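Local coordinates for endoglucanase (Uncultured bacterium, PDB 3X17), which probably hydrolyses internal beta-1,4-glycosidic bonds of cellulose as a glycoside hydrolase family 9 endoglucanase carrying an N-terminal Ig-like domain, at residues 270-275 with 338-343; 277-282 with 345-350. All coordinates share one frame; numbering follows the deposited sequence.

Overall arrangement
Both contacts join helix 272-288 to helix 337-351, which run in the same direction, and their centres lie about 10 Å apart. Interaction 1 sits at the N-terminal ends of the two helices, where chemistry is polar: a calcium ion, carboxylates and an arginine gather round a small area of touching surface. Interaction 2 lies further along, where the same helices meet through alanines, a leucine and the aliphatic part of a glutamate. Both contacts are buried, although Arg340 in the first is partly exposed. Lys277 of the second contact makes a salt bridge to Asp339 of the first, and Trp342 of the first packs on Ala280 of the second.

Interaction 1. Residues 270-275 with 338-343; sequences ITTQDT and DDRFWA. With CA (calcium ion), chain E.
Asp339 OD2 is bound to the calcium ion at 2.2 Å and also packs against the other helix, 3.6 Å from Gln273 CB. The CG of Asp339 stands beside its backbone N (chi1 -45°), which directs the carboxylate to the metal at the start of the helix. Its second oxygen, OD1, takes a salt bridge from Lys277 NZ, and the same ammonium is bonded to Gln273 OE1. With one oxygen on the metal and the other on the lysine, the carboxylate has little freedom to rotate. Asp338 binds the same ion through OD1 at 2.4 Å, and that oxygen also receives a weak bond from Asp339 N. A water is a further ligand, 2.5 Å from the calcium ion, and Asp333, Asp335 and Val377 complete the site.

The second touch is made by Arg340. Its chain is extended from CG to NE and carries the guanidinium across to the other segment, where NH2 comes obliquely to within 3.8 Å of Thr272 CG2. Both residues also converge on Asp336 OD2, Arg340 through NE in a salt bridge and Thr272 through OG1 in a hydrogen bond.

Within 270-275 the first helical turn is secured at Thr271 O, which accepts from Thr275 N at 3.1 Å and from Thr275 OG1 at 2.7 Å, the two donors reaching opposite faces of the carbonyl. The neighbouring Asp338 and Asp339, with further ligands from the loops at Asp333, Asp335 and Val377, make this a calcium site at a helix N-terminus within the (alpha/alpha)6 barrel of the family 9 catalytic domain.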
loop_
_atom_site.group_PDB
_atom_site.type_symbol
_atom_site.label_atom_id
_atom_site.label_comp_id
_atom_site.label_asym_id
_atom_site.label_seq_id
_atom_site.Cartn_x
_atom_site.Cartn_y
_atom_site.Cartn_z
ATOM N N ILE A 270 17.112 13.714 13.154
ATOM C CA ILE A 270 15.732 14.133 12.977
ATOM C C ILE A 270 15.504 14.825 11.628
ATOM O O ILE A 270 16.422 15.400 11.031
ATOM C CB ILE A 270 15.247 15.051 14.094
ATOM C CG1 ILE A 270 16.059 16.349 14.126
ATOM C CG2 ILE A 270 15.300 14.337 15.453
ATOM C CD1 ILE A 270 15.303 17.606 13.659
ATOM N N THR A 271 14.221 14.932 11.284
ATOM C CA THR A 271 13.770 15.580 10.082
ATOM C C THR A 271 12.410 16.194 10.440
ATOM O O THR A 271 11.681 15.644 11.278
ATOM C CB THR A 271 13.595 14.486 9.037
ATOM O OG1 THR A 271 14.685 14.497 8.102
ATOM C CG2 THR A 271 12.286 14.536 8.396
ATOM N N THR A 272 12.104 17.367 9.884
ATOM C CA THR A 272 10.797 17.990 10.093
ATOM C C THR A 272 9.658 17.273 9.369
ATOM O O THR A 272 8.576 17.188 9.919
ATOM C CB THR A 272 10.793 19.490 9.718
ATOM O OG1 THR A 272 11.386 19.653 8.421
ATOM C CG2 THR A 272 11.606 20.279 10.734
ATOM N N GLN A 273 9.885 16.750 8.156
ATOM C CA GLN A 273 8.850 15.912 7.509
ATOM C C GLN A 273 8.449 14.695 8.342
ATOM O O GLN A 273 7.273 14.365 8.442
ATOM C CB GLN A 273 9.208 15.514 6.055
ATOM C CG GLN A 273 10.481 14.689 5.884
ATOM C CD GLN A 273 10.220 13.189 5.776
ATOM O OE1 GLN A 273 9.085 12.721 5.966
ATOM N NE2 GLN A 273 11.282 12.417 5.515
ATOM N N ASP A 274 9.432 14.019 8.929
ATOM C CA ASP A 274 9.149 12.891 9.795
ATOM C C ASP A 274 8.392 13.363 11.024
ATOM O O ASP A 274 7.486 12.671 11.505
ATOM C CB ASP A 274 10.428 12.139 10.205
ATOM C CG ASP A 274 11.034 11.332 9.056
ATOM O OD1 ASP A 274 10.303 10.512 8.455
ATOM O OD2 ASP A 274 12.260 11.484 8.786
ATOM N N THR A 275 8.803 14.503 11.576
ATOM C CA THR A 275 8.174 15.014 12.775
ATOM C C THR A 275 6.670 15.300 12.498
ATOM O O THR A 275 5.773 14.894 13.261
ATOM C CB THR A 275 8.929 16.282 13.265
ATOM O OG1 THR A 275 10.295 15.945 13.570
ATOM C CG2 THR A 275 8.275 16.865 14.488
ATOM N N ASP A 338 3.709 19.715 2.649
ATOM C CA ASP A 338 2.594 18.810 2.518
ATOM C C ASP A 338 2.397 17.962 3.762
ATOM O O ASP A 338 1.257 17.686 4.157
ATOM C CB ASP A 338 2.656 17.966 1.225
ATOM C CG ASP A 338 3.982 17.268 1.031
ATOM O OD1 ASP A 338 4.704 17.041 2.027
ATOM O OD2 ASP A 338 4.302 16.933 -0.133
ATOM N N ASP A 339 3.507 17.566 4.382
ATOM C CA ASP A 339 3.476 16.899 5.694
ATOM C C ASP A 339 2.964 17.795 6.829
ATOM O O ASP A 339 2.139 17.355 7.641
ATOM C CB ASP A 339 4.871 16.336 6.020
ATOM C CG ASP A 339 5.479 15.612 4.833
ATOM O OD1 ASP A 339 5.125 14.448 4.625
ATOM O OD2 ASP A 339 6.312 16.190 4.099
ATOM N N ARG A 340 3.411 19.059 6.884
ATOM C CA ARG A 340 2.863 19.989 7.898
ATOM C C ARG A 340 1.374 20.264 7.708
ATOM O O ARG A 340 0.610 20.296 8.678
ATOM C CB ARG A 340 3.617 21.323 7.947
ATOM C CG ARG A 340 5.076 21.219 8.317
ATOM C CD ARG A 340 5.753 22.605 8.234
ATOM N NE ARG A 340 7.194 22.535 8.447
ATOM C CZ ARG A 340 7.848 23.121 9.448
ATOM N NH1 ARG A 340 7.203 23.832 10.355
ATOM N NH2 ARG A 340 9.163 22.987 9.537
ATOM N N PHE A 341 0.956 20.492 6.466
ATOM C CA PHE A 341 -0.480 20.629 6.170
ATOM C C PHE A 341 -1.252 19.455 6.792
ATOM O O PHE A 341 -2.213 19.646 7.566
ATOM C CB PHE A 341 -0.685 20.667 4.648
ATOM C CG PHE A 341 -2.131 20.547 4.208
ATOM C CD1 PHE A 341 -2.961 21.659 4.201
ATOM C CD2 PHE A 341 -2.654 19.318 3.811
ATOM C CE1 PHE A 341 -4.273 21.572 3.756
ATOM C CE2 PHE A 341 -3.962 19.225 3.344
ATOM C CZ PHE A 341 -4.788 20.353 3.375
ATOM N N TRP A 342 -0.798 18.235 6.488
ATOM C CA TRP A 342 -1.507 17.030 6.937
ATOM C C TRP A 342 -1.566 16.963 8.459
ATOM O O TRP A 342 -2.606 16.697 9.043
ATOM C CB TRP A 342 -0.845 15.787 6.356
ATOM C CG TRP A 342 -1.387 14.495 6.884
ATOM C CD1 TRP A 342 -2.694 14.183 7.110
ATOM C CD2 TRP A 342 -0.648 13.284 7.059
ATOM N NE1 TRP A 342 -2.808 12.868 7.501
ATOM C CE2 TRP A 342 -1.563 12.292 7.475
ATOM C CE3 TRP A 342 0.717 12.964 6.987
ATOM C CZ2 TRP A 342 -1.150 11.010 7.877
ATOM C CZ3 TRP A 342 1.131 11.700 7.411
ATOM C CH2 TRP A 342 0.193 10.730 7.822
ATOM N N ALA A 343 -0.445 17.255 9.102
ATOM C CA ALA A 343 -0.409 17.284 10.558
ATOM C C ALA A 343 -1.354 18.346 11.119
ATOM O O ALA A 343 -2.117 18.071 12.050
ATOM C CB ALA A 343 1.045 17.493 11.061
HETATM CA CA CA E . 6.833 15.906 1.931
HETATM O O HOH W 1 6.629 16.745 -0.404
#

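Interaction 2. Residues 277-282 with 345-350; sequences KAAAAW and VELWVV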
loop_
_atom_site.group_PDB
_atom_site.type_symbol
_atom_site.label_atom_id
_atom_site.label_comp_id
_atom_site.label_asym_id
_atom_site.label_seq_id
_atom_site.Cartn_x
_atom_site.Cartn_y
_atom_site.Cartn_z
ATOM N N LYS A 277 4.785 14.081 9.782
ATOM C CA LYS A 277 4.123 12.800 9.510
ATOM C C LYS A 277 3.735 12.065 10.794
ATOM O O LYS A 277 2.612 11.592 10.925
ATOM C CB LYS A 277 4.982 11.873 8.662
ATOM C CG LYS A 277 5.011 12.190 7.172
ATOM C CD LYS A 277 6.093 11.341 6.504
ATOM C CE LYS A 277 6.018 11.368 4.982
ATOM N NZ LYS A 277 6.806 12.534 4.460
ATOM N N ALA A 278 4.620 12.059 11.788
ATOM C CA ALA A 278 4.308 11.317 12.996
ATOM C C ALA A 278 3.226 12.063 13.758
ATOM O O ALA A 278 2.314 11.455 14.292
ATOM C CB ALA A 278 5.559 11.142 13.853
ATOM N N ALA A 279 3.311 13.390 13.778
ATOM C CA ALA A 279 2.233 14.199 14.338
ATOM C C ALA A 279 0.900 13.829 13.724
ATOM O O ALA A 279 -0.072 13.642 14.433
ATOM C CB ALA A 279 2.503 15.740 14.177
ATOM N N ALA A 280 0.849 13.748 12.402
ATOM C CA ALA A 280 -0.417 13.501 11.712
ATOM C C ALA A 280 -0.962 12.114 12.094
ATOM O O ALA A 280 -2.127 11.964 12.478
ATOM C CB ALA A 280 -0.243 13.635 10.179
ATOM N N ALA A 281 -0.099 11.116 12.073
ATOM C CA ALA A 281 -0.557 9.749 12.317
ATOM C C ALA A 281 -1.030 9.592 13.744
ATOM O O ALA A 281 -2.093 9.009 13.986
ATOM C CB ALA A 281 0.534 8.743 11.992
ATOM N N TRP A 282 -0.275 10.161 14.679
ATOM C CA TRP A 282 -0.653 10.158 16.088
ATOM C C TRP A 282 -1.984 10.890 16.324
ATOM O O TRP A 282 -2.755 10.494 17.193
ATOM C CB TRP A 282 0.399 10.852 16.945
ATOM C CG TRP A 282 1.635 10.067 17.171
ATOM C CD1 TRP A 282 1.743 8.702 17.303
ATOM C CD2 TRP A 282 2.960 10.593 17.314
ATOM N NE1 TRP A 282 3.065 8.352 17.463
ATOM C CE2 TRP A 282 3.826 9.493 17.532
ATOM C CE3 TRP A 282 3.506 11.880 17.234
ATOM C CZ2 TRP A 282 5.204 9.647 17.691
ATOM C CZ3 TRP A 282 4.894 12.029 17.375
ATOM C CH2 TRP A 282 5.714 10.931 17.625
ATOM N N VAL A 345 -4.138 19.577 9.737
ATOM C CA VAL A 345 -5.511 19.069 9.585
ATOM C C VAL A 345 -5.862 18.096 10.701
ATOM O O VAL A 345 -6.856 18.289 11.394
ATOM C CB VAL A 345 -5.715 18.386 8.199
ATOM C CG1 VAL A 345 -7.053 17.641 8.151
ATOM C CG2 VAL A 345 -5.655 19.444 7.088
ATOM N N GLU A 346 -5.051 17.049 10.876
ATOM C CA GLU A 346 -5.376 15.985 11.852
ATOM C C GLU A 346 -5.438 16.512 13.299
ATOM O O GLU A 346 -6.315 16.141 14.079
ATOM C CB GLU A 346 -4.386 14.825 11.747
ATOM C CG GLU A 346 -4.262 14.256 10.337
ATOM C CD GLU A 346 -5.588 13.723 9.770
ATOM O OE1 GLU A 346 -6.602 13.663 10.505
ATOM O OE2 GLU A 346 -5.592 13.279 8.606
ATOM N N LEU A 347 -4.525 17.408 13.641
ATOM C CA LEU A 347 -4.556 18.024 14.954
ATOM C C LEU A 347 -5.790 18.919 15.119
ATOM O O LEU A 347 -6.408 18.928 16.183
ATOM C CB LEU A 347 -3.260 18.814 15.219
ATOM C CG LEU A 347 -2.126 17.909 15.749
ATOM C CD1 LEU A 347 -0.743 18.527 15.526
ATOM C CD2 LEU A 347 -2.370 17.622 17.225
ATOM N N TRP A 348 -6.077 19.728 14.098
ATOM C CA TRP A 348 -7.307 20.525 14.062
ATOM C C TRP A 348 -8.556 19.665 14.264
ATOM O O TRP A 348 -9.463 20.043 15.015
ATOM C CB TRP A 348 -7.431 21.306 12.749
ATOM C CG TRP A 348 -8.709 22.106 12.699
ATOM C CD1 TRP A 348 -9.126 23.049 13.615
ATOM C CD2 TRP A 348 -9.790 21.944 11.779
ATOM N NE1 TRP A 348 -10.377 23.506 13.292
ATOM C CE2 TRP A 348 -10.819 22.837 12.180
ATOM C CE3 TRP A 348 -9.970 21.183 10.623
ATOM C CZ2 TRP A 348 -12.001 22.980 11.467
ATOM C CZ3 TRP A 348 -11.159 21.312 9.923
ATOM C CH2 TRP A 348 -12.157 22.201 10.346
ATOM N N VAL A 349 -8.590 18.509 13.596
ATOM C CA VAL A 349 -9.779 17.654 13.580
ATOM C C VAL A 349 -10.055 17.104 14.959
ATOM O O VAL A 349 -11.214 17.072 15.382
ATOM C CB VAL A 349 -9.661 16.459 12.588
ATOM C CG1 VAL A 349 -10.741 15.420 12.878
ATOM C CG2 VAL A 349 -9.756 16.927 11.150
ATOM N N VAL A 350 -9.016 16.653 15.669
ATOM C CA VAL A 350 -9.223 16.046 17.011
ATOM C C VAL A 350 -9.294 17.058 18.182
ATOM O O VAL A 350 -9.930 16.784 19.211
ATOM C CB VAL A 350 -8.170 14.925 17.305
ATOM C CG1 VAL A 350 -6.751 15.494 17.418
ATOM C CG2 VAL A 350 -8.560 14.072 18.535
#
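Ala280 and Glu346 bring the two helices together, their CA atoms 5.5 Å apart, and the contact between them is one of backbone and aliphatic carbon. Glu346 CB lies 3.7 Å from the carbonyl oxygen Ala280 O, and Glu346 CG is 4.1 Å from Ala280 CB. The small methyl of the alanine allows this close approach of the main chains. Beside this pair, Ala279 and Leu347 add a looser apolar contact, with Ala279 CB 4.5 Å from Leu347 CD1. The leucine branch is turned back toward the first helix, although its CB does not start out straight at it. Four buried residues therefore form the whole of the contact.

The polar part of Glu346 belongs to other partners. CB and CG lie against Ala280, and the bend at chi2 (-59°) carries the carboxylate away from the segment 277-282. There OE1 makes a salt bridge to Arg287 NH2, and OE2 takes a weak hydrogen bond from Trp342 NE1. The nearby carboxylate of Asp386 would tend to raise the proton affinity of Glu346, an effect the arginine probably offsets.

Aromatic packing lies away from the contact in both segments. Trp282 leads away from 345-350 and stacks on Phe234; Ala278 C lies 3.4 Å above the plane of the Trp282 ring, toward its rim. Trp348, on the far flank of its own helix, meets His357 edge-to-face.

Around this pairing, helix 294-312 receives Leu347 at Ala304 and Trp308, and Trp282 at Ala303 and Ala304, while helix 221-235 covers Ala278 and Trp282. The parallel helices 272-288 and 337-351 are thus adjacent members of the (alpha/alpha)6 barrel, with helix 294-312 following one and preceding the other in the chain and packing against both.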